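Local coordinates for protein ATP phosphoribosyltransferase regulatory subunit (Bacillus halodurans, PDB 3OD1) that probably works with HisG in the first step of histidine biosynthesis and may allow feedback regulation of ATP phosphoribosyltransferase activity by histidine, at residues L79-D84 with N111-Q116; I165-Y170 with L246-K251; I341-E346 with V365-L370. One frame throughout, in Å; residues are numbered along the deposited sequence.

Contact 1: residues L79-D84 with N111-Q116; sequences LVLRPD and NVYRAQ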
loop_
_atom_site.group_PDB
_atom_site.type_symbol
_atom_site.label_atom_id
_atom_site.label_comp_id
_atom_site.label_asym_id
_atom_site.label_seq_id
_atom_site.Cartn_x
_atom_site.Cartn_y
_atom_site.Cartn_z
ATOM N N LEU B 79 -13.627 11.538 -11.693
ATOM C CA LEU B 79 -13.058 11.043 -10.454
ATOM C C LEU B 79 -11.663 11.637 -10.296
ATOM O O LEU B 79 -11.093 12.168 -11.252
ATOM C CB LEU B 79 -12.984 9.508 -10.466
ATOM C CG LEU B 79 -14.274 8.744 -10.827
ATOM C CD1 LEU B 79 -14.066 7.233 -10.723
ATOM C CD2 LEU B 79 -15.466 9.182 -9.969
ATOM N N VAL B 80 -11.122 11.551 -9.085
ATOM C CA VAL B 80 -9.722 11.840 -8.853
ATOM C C VAL B 80 -9.060 10.615 -8.239
ATOM O O VAL B 80 -9.703 9.847 -7.521
ATOM C CB VAL B 80 -9.519 13.052 -7.909
ATOM C CG1 VAL B 80 -10.161 14.292 -8.491
ATOM C CG2 VAL B 80 -10.076 12.760 -6.527
ATOM N N LEU B 81 -7.788 10.411 -8.570
ATOM C CA LEU B 81 -6.931 9.553 -7.774
ATOM C C LEU B 81 -6.677 10.356 -6.510
ATOM O O LEU B 81 -6.314 11.526 -6.587
ATOM C CB LEU B 81 -5.630 9.256 -8.528
ATOM C CG LEU B 81 -5.797 8.371 -9.774
ATOM C CD1 LEU B 81 -4.473 8.143 -10.537
ATOM C CD2 LEU B 81 -6.426 7.024 -9.396
ATOM N N ARG B 82 -6.897 9.756 -5.346
ATOM C CA ARG B 82 -6.883 10.538 -4.114
ATOM C C ARG B 82 -5.655 11.442 -3.971
ATOM O O ARG B 82 -4.494 10.986 -4.015
ATOM C CB ARG B 82 -7.035 9.656 -2.890
ATOM C CG ARG B 82 -5.980 8.622 -2.808
ATOM C CD ARG B 82 -5.805 8.148 -1.399
ATOM N NE ARG B 82 -4.811 7.089 -1.356
ATOM C CZ ARG B 82 -5.102 5.806 -1.228
ATOM N NH1 ARG B 82 -6.360 5.425 -1.102
ATOM N NH2 ARG B 82 -4.130 4.913 -1.187
ATOM N N PRO B 83 -5.914 12.742 -3.794
ATOM C CA PRO B 83 -4.850 13.730 -3.647
ATOM C C PRO B 83 -4.245 13.731 -2.243
ATOM O O PRO B 83 -3.096 14.153 -2.066
ATOM C CB PRO B 83 -5.570 15.059 -3.946
ATOM C CG PRO B 83 -7.001 14.792 -3.640
ATOM C CD PRO B 83 -7.225 13.364 -4.036
ATOM N N ASP B 84 -5.011 13.281 -1.252
ATOM C CA ASP B 84 -4.562 13.314 0.140
ATOM C C ASP B 84 -5.389 12.321 0.963
ATOM O O ASP B 84 -6.366 11.763 0.464
ATOM C CB ASP B 84 -4.728 14.724 0.714
ATOM C CG ASP B 84 -6.205 15.155 0.799
ATOM O OD1 ASP B 84 -6.819 15.444 -0.247
ATOM O OD2 ASP B 84 -6.766 15.188 1.906
ATOM N N ASN B 111 -0.362 5.717 -0.729
ATOM C CA ASN B 111 0.023 6.482 -1.908
ATOM C C ASN B 111 -1.029 7.530 -2.224
ATOM O O ASN B 111 -2.231 7.243 -2.246
ATOM C CB ASN B 111 0.196 5.568 -3.111
ATOM C CG ASN B 111 1.384 4.641 -2.973
ATOM O OD1 ASN B 111 2.256 4.843 -2.134
ATOM N ND2 ASN B 111 1.424 3.618 -3.807
ATOM N N VAL B 112 -0.570 8.748 -2.477
ATOM C CA VAL B 112 -1.437 9.805 -2.981
ATOM C C VAL B 112 -0.905 10.268 -4.331
ATOM O O VAL B 112 0.204 9.889 -4.738
ATOM C CB VAL B 112 -1.532 10.991 -1.980
ATOM C CG1 VAL B 112 -2.194 10.519 -0.688
ATOM C CG2 VAL B 112 -0.155 11.532 -1.680
ATOM N N TYR B 113 -1.694 11.078 -5.027
ATOM C CA TYR B 113 -1.477 11.282 -6.450
ATOM C C TYR B 113 -1.574 12.753 -6.831
ATOM O O TYR B 113 -2.314 13.522 -6.226
ATOM C CB TYR B 113 -2.477 10.448 -7.273
ATOM C CG TYR B 113 -2.466 8.960 -6.949
ATOM C CD1 TYR B 113 -1.681 8.069 -7.676
ATOM C CD2 TYR B 113 -3.222 8.458 -5.903
ATOM C CE1 TYR B 113 -1.668 6.708 -7.378
ATOM C CE2 TYR B 113 -3.226 7.107 -5.594
ATOM C CZ TYR B 113 -2.446 6.236 -6.335
ATOM O OH TYR B 113 -2.434 4.901 -6.006
ATOM N N ARG B 114 -0.802 13.126 -7.841
ATOM C CA ARG B 114 -0.790 14.480 -8.373
ATOM C C ARG B 114 -0.996 14.406 -9.878
ATOM O O ARG B 114 -0.673 13.392 -10.510
ATOM C CB ARG B 114 0.552 15.143 -8.084
ATOM C CG ARG B 114 0.856 15.308 -6.623
ATOM C CD ARG B 114 -0.015 16.385 -6.036
ATOM N NE ARG B 114 0.258 16.578 -4.617
ATOM C CZ ARG B 114 -0.426 15.979 -3.655
ATOM N NH1 ARG B 114 -1.410 15.149 -3.976
ATOM N NH2 ARG B 114 -0.121 16.196 -2.385
ATOM N N ALA B 115 -1.533 15.477 -10.458
ATOM C CA ALA B 115 -1.711 15.525 -11.903
ATOM C C ALA B 115 -0.341 15.374 -12.568
ATOM O O ALA B 115 0.658 15.876 -12.055
ATOM C CB ALA B 115 -2.379 16.837 -12.318
ATOM N N GLN B 116 -0.285 14.664 -13.691
ATOM C CA GLN B 116 0.974 14.502 -14.422
ATOM C C GLN B 116 1.397 15.832 -15.056
ATOM O O GLN B 116 0.826 16.262 -16.058
ATOM C CB GLN B 116 0.832 13.416 -15.496
ATOM C CG GLN B 116 0.301 12.095 -14.952
ATOM C CD GLN B 116 -0.072 11.108 -16.042
ATOM O OE1 GLN B 116 -1.150 11.198 -16.633
ATOM N NE2 GLN B 116 0.816 10.144 -16.303
HETATM O O HOH W 1 -4.892 13.772 -7.317
HETATM O O HOH W 2 -1.087 14.966 -0.188
#
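A mainly polar contact joins Arg-82 and Pro-83, just past strand 78-81, to Asn-111 to Arg-114 at the end of strand 104-113. In this class II aminoacyl-tRNA synthetase fold, strands 104-113 and 125-134 run antiparallel, consistent with the family's motif 2 hairpin. The touching parts head 104° apart, and a single backbone bond joins them, Tyr-113 N to Arg-82 O (3.0 Å). Arg-82 has CG between its backbone N and carbonyl carbon (chi1 58°), and its chain runs extended to NE, which donates to Asn-111 O at 2.7 Å; NH2 adds a weak bond to the same oxygen. Leu-81 CG lies over one face of the Tyr-113 ring, with Leu-81 CB 3.5 Å from Tyr-113 CG, while the ring's hydroxyl hydrogen-bonds Thr-50 OG1 of the second subunit. Water 1 donates to both Leu-81 O and Tyr-113 O. Asp-84, after Pro-83, caps Ala-87 N with OD2 and hydrogen-bonds Ser-61 OG through OD1. Arg-114 bends at chi2, and its NH1 donates to two carbonyls: O of the preceding Tyr-113 at 2.9 Å, and Pro-83 O at 2.7 Å in the carbonyl plane, with an N-H...O angle of 168°. A water bridges Arg-114 NH2 to Pro-83 O.

Contact 2: residues I165-Y170 with L246-K251; sequences IGHVGY and LAEMTK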
loop_
_atom_site.group_PDB
_atom_site.type_symbol
_atom_site.label_atom_id
_atom_site.label_comp_id
_atom_site.label_asym_id
_atom_site.label_seq_id
_atom_site.Cartn_x
_atom_site.Cartn_y
_atom_site.Cartn_z
ATOM N N ILE B 165 6.844 26.422 13.539
ATOM C CA ILE B 165 5.436 26.585 13.870
ATOM C C ILE B 165 4.984 27.991 13.545
ATOM O O ILE B 165 5.590 28.950 14.020
ATOM C CB ILE B 165 5.209 26.338 15.373
ATOM C CG1 ILE B 165 5.694 24.935 15.740
ATOM C CG2 ILE B 165 3.737 26.570 15.744
ATOM C CD1 ILE B 165 5.573 24.606 17.198
ATOM N N GLY B 166 3.928 28.107 12.736
ATOM C CA GLY B 166 3.297 29.387 12.454
ATOM C C GLY B 166 1.847 29.439 12.919
ATOM O O GLY B 166 1.348 28.509 13.560
ATOM N N HIS B 167 1.147 30.519 12.601
ATOM C CA HIS B 167 -0.253 30.583 12.980
ATOM C C HIS B 167 -1.076 31.408 11.992
ATOM O O HIS B 167 -0.844 32.601 11.824
ATOM C CB HIS B 167 -0.395 31.137 14.401
ATOM C CG HIS B 167 -1.733 30.870 15.014
ATOM N ND1 HIS B 167 -2.914 31.179 14.376
ATOM C CD2 HIS B 167 -2.079 30.322 16.202
ATOM C CE1 HIS B 167 -3.932 30.833 15.144
ATOM N NE2 HIS B 167 -3.452 30.303 16.255
ATOM N N VAL B 168 -2.036 30.760 11.342
ATOM C CA VAL B 168 -2.910 31.433 10.388
ATOM C C VAL B 168 -3.631 32.623 11.023
ATOM O O VAL B 168 -3.848 33.644 10.369
ATOM C CB VAL B 168 -3.961 30.463 9.806
ATOM C CG1 VAL B 168 -5.076 31.230 9.090
ATOM C CG2 VAL B 168 -3.301 29.486 8.870
ATOM N N GLY B 169 -4.006 32.481 12.292
ATOM C CA GLY B 169 -4.757 33.514 12.979
ATOM C C GLY B 169 -3.905 34.753 13.189
ATOM O O GLY B 169 -4.369 35.886 13.006
ATOM N N TYR B 170 -2.649 34.549 13.576
ATOM C CA TYR B 170 -1.765 35.686 13.761
ATOM C C TYR B 170 -1.591 36.470 12.454
ATOM O O TYR B 170 -1.800 37.687 12.415
ATOM C CB TYR B 170 -0.411 35.269 14.334
ATOM C CG TYR B 170 0.478 36.464 14.577
ATOM C CD1 TYR B 170 0.389 37.185 15.762
ATOM C CD2 TYR B 170 1.375 36.899 13.608
ATOM C CE1 TYR B 170 1.184 38.297 15.993
ATOM C CE2 TYR B 170 2.182 38.023 13.828
ATOM C CZ TYR B 170 2.075 38.712 15.027
ATOM O OH TYR B 170 2.860 39.815 15.264
ATOM N N LEU B 246 -1.617 34.512 19.501
ATOM C CA LEU B 246 -0.368 34.512 20.250
ATOM C C LEU B 246 -0.488 33.636 21.505
ATOM O O LEU B 246 0.459 32.950 21.882
ATOM C CB LEU B 246 0.036 35.942 20.621
ATOM C CG LEU B 246 0.659 36.793 19.509
ATOM C CD1 LEU B 246 0.459 38.284 19.761
ATOM C CD2 LEU B 246 2.132 36.467 19.340
ATOM N N ALA B 247 -1.658 33.656 22.141
ATOM C CA ALA B 247 -1.868 32.884 23.363
ATOM C C ALA B 247 -1.853 31.390 23.089
ATOM O O ALA B 247 -1.389 30.600 23.916
ATOM C CB ALA B 247 -3.182 33.283 24.036
ATOM N N GLU B 248 -2.375 31.005 21.930
ATOM C CA GLU B 248 -2.377 29.604 21.536
ATOM C C GLU B 248 -0.959 29.122 21.263
ATOM O O GLU B 248 -0.595 27.999 21.620
ATOM C CB GLU B 248 -3.288 29.390 20.334
ATOM C CG GLU B 248 -4.747 29.577 20.697
ATOM C CD GLU B 248 -5.662 29.537 19.502
ATOM O OE1 GLU B 248 -5.157 29.574 18.360
ATOM O OE2 GLU B 248 -6.890 29.470 19.705
HETATM N N MSE B 249 -0.150 29.985 20.658
HETATM C CA MSE B 249 1.241 29.637 20.435
HETATM C C MSE B 249 2.020 29.500 21.735
HETATM O O MSE B 249 2.844 28.599 21.870
HETATM C CB MSE B 249 1.914 30.591 19.447
HETATM C CG MSE B 249 1.946 29.997 18.027
HETATM SE SE MSE B 249 2.607 31.235 16.684
HETATM C CE MSE B 249 1.520 32.786 17.159
ATOM N N THR B 250 1.749 30.365 22.703
ATOM C CA THR B 250 2.465 30.287 23.972
ATOM C C THR B 250 2.065 29.044 24.765
ATOM O O THR B 250 2.919 28.348 25.310
ATOM C CB THR B 250 2.275 31.556 24.839
ATOM O OG1 THR B 250 0.946 31.587 25.374
ATOM C CG2 THR B 250 2.514 32.796 24.000
ATOM N N LYS B 251 0.772 28.767 24.844
ATOM C CA LYS B 251 0.355 27.538 25.501
ATOM C C LYS B 251 0.846 26.293 24.753
ATOM O O LYS B 251 1.196 25.288 25.375
ATOM C CB LYS B 251 -1.152 27.473 25.708
ATOM C CG LYS B 251 -1.546 26.219 26.471
ATOM C CD LYS B 251 -2.888 26.344 27.162
ATOM C CE LYS B 251 -3.131 25.138 28.064
ATOM N NZ LYS B 251 -4.528 25.095 28.579
#
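His-167 and Tyr-170, at the junction where strand 162-167 of the large mixed sheet gives way to helix 168-179, meet Leu-246, Glu-248 and Met-249 of helix 240-258, which packs against that sheet. The axes of strand 165-167 and helix 246-251 approach to 9.3 Å and run nearly antiparallel, 156° apart. His-167 is the N-cap of helix 168-179, and its ring is used at both nitrogens. ND1 accepts from Gly-169 N at 2.7 Å, the capping bond, whereas NE2 donates to Glu-248 OE1 at 2.8 Å. This second bond is almost straight, 170° at the hydrogen; OE1 lies in the ring plane, and carboxylate and imidazole are nearly coplanar. CG anti to the backbone N (chi1 -163°) carries the His-167 side chain on to the side of helix 246-251; the in-plane partners at ND1 and NE2 then hold the ring's turn. The carboxylate would probably polarise the NE2-H bond, while the acceptor role of ND1 is consistent with a neutral ring.

Apolar contacts lie beside this pair. Met-249, present as selenomethionine, bends at chi3 and brings CE to 3.7 Å from His-167 CB; its SE stands 3.8 Å from that carbon. Its CE also comes within 4.2 Å of Tyr-170 CB. Leu-246 approaches the Tyr-170 ring obliquely, with its CG 3.8 Å from CD1. The hydroxyl of Tyr-170 instead hydrogen-bonds Ala-233 O, tying the ring to helix 228-234. Farther back along the strand, Ile-165 CG2 lies 4.5 Å from Met-249 CG. Because strand 162-167 pairs in parallel with strand 265-268, which follows helix 240-258, the packing resembles a beta-alpha-beta crossover whose connection holds several helices and the short strand 224-225.

Contact 3: residues I341-E346 with V365-L370; sequences ILFSNE and VVLQDL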
loop_
_atom_site.group_PDB
_atom_site.type_symbol
_atom_site.label_atom_id
_atom_site.label_comp_id
_atom_site.label_asym_id
_atom_site.label_seq_id
_atom_site.Cartn_x
_atom_site.Cartn_y
_atom_site.Cartn_z
ATOM N N ILE B 341 20.825 -22.427 -0.353
ATOM C CA ILE B 341 21.149 -23.846 -0.389
ATOM C C ILE B 341 20.930 -24.332 -1.815
ATOM O O ILE B 341 19.819 -24.259 -2.333
ATOM C CB ILE B 341 20.258 -24.663 0.578
ATOM C CG1 ILE B 341 20.508 -24.236 2.029
ATOM C CG2 ILE B 341 20.507 -26.162 0.405
ATOM C CD1 ILE B 341 19.439 -24.712 3.006
ATOM N N LEU B 342 22.000 -24.773 -2.458
ATOM C CA LEU B 342 21.916 -25.317 -3.812
ATOM C C LEU B 342 21.825 -26.828 -3.711
ATOM O O LEU B 342 22.657 -27.462 -3.065
ATOM C CB LEU B 342 23.158 -24.935 -4.624
ATOM C CG LEU B 342 23.357 -23.439 -4.870
ATOM C CD1 LEU B 342 24.794 -23.146 -5.281
ATOM C CD2 LEU B 342 22.362 -22.926 -5.920
ATOM N N PHE B 343 20.816 -27.416 -4.336
ATOM C CA PHE B 343 20.679 -28.860 -4.230
ATOM C C PHE B 343 20.563 -29.550 -5.572
ATOM O O PHE B 343 20.243 -28.924 -6.573
ATOM C CB PHE B 343 19.503 -29.248 -3.323
ATOM C CG PHE B 343 18.149 -28.893 -3.879
ATOM C CD1 PHE B 343 17.388 -29.838 -4.548
ATOM C CD2 PHE B 343 17.623 -27.626 -3.707
ATOM C CE1 PHE B 343 16.136 -29.515 -5.049
ATOM C CE2 PHE B 343 16.370 -27.295 -4.215
ATOM C CZ PHE B 343 15.629 -28.242 -4.880
ATOM N N SER B 344 20.862 -30.845 -5.584
ATOM C CA SER B 344 20.532 -31.692 -6.726
ATOM C C SER B 344 19.474 -32.705 -6.305
ATOM O O SER B 344 19.101 -32.783 -5.130
ATOM C CB SER B 344 21.766 -32.399 -7.279
ATOM O OG SER B 344 22.322 -33.285 -6.324
ATOM N N ASN B 345 19.003 -33.482 -7.271
ATOM C CA ASN B 345 17.846 -34.343 -7.077
ATOM C C ASN B 345 17.967 -35.246 -5.863
ATOM O O ASN B 345 17.064 -35.297 -5.026
ATOM C CB ASN B 345 17.612 -35.185 -8.328
ATOM C CG ASN B 345 16.177 -35.622 -8.473
ATOM O OD1 ASN B 345 15.255 -34.888 -8.110
ATOM N ND2 ASN B 345 15.975 -36.820 -9.010
ATOM N N GLU B 346 19.096 -35.936 -5.762
ATOM C CA GLU B 346 19.282 -36.977 -4.755
ATOM C C GLU B 346 19.299 -36.465 -3.324
ATOM O O GLU B 346 18.970 -37.206 -2.403
ATOM C CB GLU B 346 20.548 -37.786 -5.043
ATOM C CG GLU B 346 20.473 -38.579 -6.329
ATOM C CD GLU B 346 21.782 -39.260 -6.671
ATOM O OE1 GLU B 346 21.910 -39.766 -7.807
ATOM O OE2 GLU B 346 22.685 -39.284 -5.806
ATOM N N VAL B 365 16.184 -18.125 3.685
ATOM C CA VAL B 365 16.891 -19.107 2.868
ATOM C C VAL B 365 16.308 -19.224 1.462
ATOM O O VAL B 365 15.105 -19.414 1.291
ATOM C CB VAL B 365 16.867 -20.513 3.516
ATOM C CG1 VAL B 365 17.718 -21.481 2.708
ATOM C CG2 VAL B 365 17.383 -20.454 4.942
ATOM N N VAL B 366 17.169 -19.111 0.458
ATOM C CA VAL B 366 16.784 -19.454 -0.898
ATOM C C VAL B 366 17.171 -20.921 -1.120
ATOM O O VAL B 366 18.341 -21.282 -1.014
ATOM C CB VAL B 366 17.484 -18.561 -1.940
ATOM C CG1 VAL B 366 17.267 -19.105 -3.351
ATOM C CG2 VAL B 366 16.976 -17.128 -1.849
ATOM N N LEU B 367 16.175 -21.764 -1.384
ATOM C CA LEU B 367 16.401 -23.187 -1.638
ATOM C C LEU B 367 16.329 -23.380 -3.149
ATOM O O LEU B 367 15.279 -23.182 -3.751
ATOM C CB LEU B 367 15.325 -24.009 -0.933
ATOM C CG LEU B 367 15.361 -25.535 -1.040
ATOM C CD1 LEU B 367 16.663 -26.117 -0.525
ATOM C CD2 LEU B 367 14.172 -26.095 -0.277
ATOM N N GLN B 368 17.469 -23.690 -3.756
ATOM C CA GLN B 368 17.610 -23.605 -5.202
ATOM C C GLN B 368 18.127 -24.904 -5.836
ATOM O O GLN B 368 19.245 -25.370 -5.545
ATOM C CB GLN B 368 18.539 -22.449 -5.573
ATOM C CG GLN B 368 18.786 -22.340 -7.058
ATOM C CD GLN B 368 17.530 -21.946 -7.816
ATOM O OE1 GLN B 368 16.911 -20.924 -7.527
ATOM N NE2 GLN B 368 17.145 -22.761 -8.785
ATOM N N ASP B 369 17.289 -25.482 -6.694
ATOM C CA ASP B 369 17.666 -26.604 -7.548
ATOM C C ASP B 369 18.729 -26.150 -8.517
ATOM O O ASP B 369 18.544 -25.199 -9.282
ATOM C CB ASP B 369 16.437 -27.116 -8.312
ATOM C CG ASP B 369 16.692 -28.430 -9.050
ATOM O OD1 ASP B 369 17.833 -28.670 -9.518
ATOM O OD2 ASP B 369 15.725 -29.216 -9.179
ATOM N N LEU B 370 19.869 -26.825 -8.483
ATOM C CA LEU B 370 20.998 -26.401 -9.287
ATOM C C LEU B 370 20.654 -26.479 -10.778
ATOM O O LEU B 370 21.141 -25.685 -11.581
ATOM C CB LEU B 370 22.215 -27.258 -8.959
ATOM C CG LEU B 370 23.503 -26.858 -9.656
ATOM C CD1 LEU B 370 24.104 -25.649 -8.960
ATOM C CD2 LEU B 370 24.469 -28.034 -9.637
#
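Ile-341 lies in the parallel ladder of strands 339-343 and 365-369, part of a beta-alpha-beta unit in the C-terminal domain, which belongs to the anticodon-binding-domain clan. Its N donates to Val-366 O at 2.8 Å, and its O accepts from Gln-368 N at the same length. On the side covered by helix 348-359, its CD1 touches Val-365 CG1 at 3.7 Å, and CG2 meets Leu-367 CD1.

Leu-342 points to the other face, where helix 376-381 packs, and lays CD2 against Gln-368 CG at 3.8 Å. Its CA also makes a C-H...O contact with Gln-368 O, the oxygen that accepts from Phe-343 N.

Phe-343 CG, set between the backbone N and the carbonyl carbon (chi1 67°), lets the ring lie across the neighbouring strand. One ring face receives Asp-369 CA, 3.8 Å from the centroid and 18° off the normal, a CH-pi contact. Leu-367 CD1 reaches ring atom CD2 at 3.7 Å, and Ala-351 and Arg-348 of helix 348-359 touch the ring too. An alanine here would probably leave the Asp-369 CA-H without its ring face and a gap beside Leu-367 CD1. Phe-343 O takes Leu-370 N at 2.9 Å, extending the ladder past Asp-369.

Gln-368 bends at chi2, and its NE2 donates to Asp-369 O at 2.9 Å. The same amide also binds Asp-136 and Arg-105 of the second subunit. Asp-369 OD1 accepts from Ala-371 N, while OD2 bonds Ser-140 OG of the second subunit. Four main-chain bonds and apolar side chains thus hold the two strands, and Gln-368 and Asp-369 OD2, on the strand outermost in this chain's sheet, add polar bonds to the partner subunit beside those of the Val-365 backbone.

In the fold
From the N terminus the three contacts come in series; none nests in or crosses another. Contact 1 closes a loop of 26 residues containing helix 86-94 and ties the small antiparallel sheet to the large mixed sheet. Contact 2 closes a much longer, largely helical loop of 75 residues onto that same large sheet, its centre 31 Å from that of contact 1. Contact 3 closes an 18-residue loop around helix 348-359 in the separate C-terminal sheet, 64 Å from contact 2 between centres and beyond the chain's own centre. Across the dimer the distance shrinks: Lys-251, a residue of segment 246-251, hydrogen-bonds Asn-345 in segment 341-346 of the second subunit.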